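Local structure of apolipophorin III (Locusta migratoria, 1AEP) at residues V108-Q111 with W112-I115. The protein helps load diacylglycerol into the haemolymph lipoprotein lipophorin by covering its expanding hydrophobic surface, and so supports lipid transport during insect flight. Sequence-based numbering, arbitrary orientation.
Sequences VGHQ and WQDI
Trp112 N donates to Val108 O at 3.2 Å, the first of four successive i to i+4 bonds on this length of helix. Gln113 N reaches Gly109 O at 3.0 Å. Asp114 N donates to His110 O, also at 3.0 Å. Ile115 N completes the series on Gln111 O at 3.3 Å. Trp112 N also makes a weak bond to Gly109 O. All four amides and all four carbonyls are thus satisfied within the backbone. On the buried side Val108 and Trp112 run alongside each other; with CG1 anti to the backbone N (chi1 167°), Val108 turns this methyl to the indole edge, in the ring plane, 3.9 Å from Trp112 CD1. On the flank, Gln113 extends beyond CG alongside His110, bringing Gln113 NE2 to 3.4 Å from His110 CD2 at the imidazole edge, amide and ring planes 31° apart. The Gln113 side chain also touches Asn15 of helix 7-25. An alanine in place of Gln113 would probably leave that imidazole edge without its amide neighbour and lose the touch on Asn15. Gln111 NE2 is satisfied by a hydrogen bond to Ser84 OG. Trp112 packs on Val11 and Leu14 of helix 7-25 and on helix 131-154, and meets Phe77 of helix 69-83 edge-to-face. The arrangement is that of an amphipathic alpha-helix in the five-helix bundle of apolipophorin III, with Val108, Trp112 and Ile115 inward and His110 and Asp114 at the exposed surface.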
loop_
_atom_site.group_PDB
_atom_site.type_symbol
_atom_site.label_atom_id
_atom_site.label_comp_id
_atom_site.label_asym_id
_atom_site.label_seq_id
_atom_site.Cartn_x
_atom_site.Cartn_y
_atom_site.Cartn_z
ATOM N N VAL A 108 -2.953 -3.681 -2.248
ATOM C CA VAL A 108 -2.067 -2.588 -2.630
ATOM C C VAL A 108 -0.908 -3.115 -3.456
ATOM O O VAL A 108 -0.460 -2.496 -4.418
ATOM C CB VAL A 108 -1.586 -1.835 -1.392
ATOM C CG1 VAL A 108 -0.435 -0.920 -1.711
ATOM C CG2 VAL A 108 -2.752 -1.024 -0.877
ATOM N N GLY A 109 -0.442 -4.299 -3.078
ATOM C CA GLY A 109 0.643 -4.938 -3.786
ATOM C C GLY A 109 0.265 -5.365 -5.199
ATOM O O GLY A 109 1.040 -5.190 -6.145
ATOM N N HIS A 110 -0.939 -5.937 -5.327
ATOM C CA HIS A 110 -1.434 -6.419 -6.607
ATOM C C HIS A 110 -1.656 -5.309 -7.591
ATOM O O HIS A 110 -1.330 -5.444 -8.759
ATOM C CB HIS A 110 -2.632 -7.320 -6.501
ATOM C CG HIS A 110 -2.229 -8.572 -5.834
ATOM N ND1 HIS A 110 -3.164 -9.323 -5.143
ATOM C CD2 HIS A 110 -1.020 -9.182 -5.754
ATOM C CE1 HIS A 110 -2.496 -10.361 -4.658
ATOM N NE2 HIS A 110 -1.220 -10.324 -5.007
ATOM N N GLN A 111 -2.188 -4.208 -7.082
ATOM C CA GLN A 111 -2.441 -3.029 -7.865
ATOM C C GLN A 111 -1.144 -2.382 -8.356
ATOM O O GLN A 111 -1.105 -1.773 -9.426
ATOM C CB GLN A 111 -3.249 -2.099 -7.014
ATOM C CG GLN A 111 -4.711 -2.140 -7.418
ATOM C CD GLN A 111 -5.621 -1.917 -6.236
ATOM O OE1 GLN A 111 -6.397 -2.787 -5.820
ATOM N NE2 GLN A 111 -5.489 -0.726 -5.659
ATOM N N TRP A 112 -0.082 -2.526 -7.559
ATOM C CA TRP A 112 1.219 -2.021 -7.909
ATOM C C TRP A 112 1.814 -2.872 -9.007
ATOM O O TRP A 112 2.401 -2.353 -9.948
ATOM C CB TRP A 112 2.154 -1.937 -6.716
ATOM C CG TRP A 112 2.079 -0.542 -6.213
ATOM C CD1 TRP A 112 1.479 -0.138 -5.074
ATOM C CD2 TRP A 112 2.568 0.638 -6.875
ATOM N NE1 TRP A 112 1.552 1.222 -4.977
ATOM C CE2 TRP A 112 2.243 1.733 -6.042
ATOM C CE3 TRP A 112 3.298 0.891 -8.054
ATOM C CZ2 TRP A 112 2.577 3.071 -6.362
ATOM C CZ3 TRP A 112 3.596 2.194 -8.387
ATOM C CH2 TRP A 112 3.246 3.281 -7.559
ATOM N N GLN A 113 1.625 -4.178 -8.893
ATOM C CA GLN A 113 2.123 -5.071 -9.909
ATOM C C GLN A 113 1.445 -4.789 -11.243
ATOM O O GLN A 113 2.102 -4.659 -12.262
ATOM C CB GLN A 113 1.921 -6.517 -9.502
ATOM C CG GLN A 113 2.647 -6.828 -8.187
ATOM C CD GLN A 113 2.721 -8.309 -7.847
ATOM O OE1 GLN A 113 3.800 -8.827 -7.479
ATOM N NE2 GLN A 113 1.571 -8.993 -7.948
ATOM N N ASP A 114 0.114 -4.669 -11.225
ATOM C CA ASP A 114 -0.685 -4.361 -12.418
ATOM C C ASP A 114 -0.121 -3.170 -13.185
ATOM O O ASP A 114 0.238 -3.270 -14.349
ATOM C CB ASP A 114 -2.043 -3.845 -11.985
ATOM C CG ASP A 114 -3.123 -4.804 -12.290
ATOM O OD1 ASP A 114 -2.996 -6.001 -12.146
ATOM O OD2 ASP A 114 -4.225 -4.203 -12.720
ATOM N N ILE A 115 -0.102 -1.999 -12.530
ATOM C CA ILE A 115 0.430 -0.804 -13.137
ATOM C C ILE A 115 1.869 -0.945 -13.605
ATOM O O ILE A 115 2.267 -0.346 -14.591
ATOM C CB ILE A 115 0.355 0.344 -12.188
ATOM C CG1 ILE A 115 0.037 1.573 -13.008
ATOM C CG2 ILE A 115 1.691 0.493 -11.497
ATOM C CD1 ILE A 115 -1.465 1.790 -13.065
#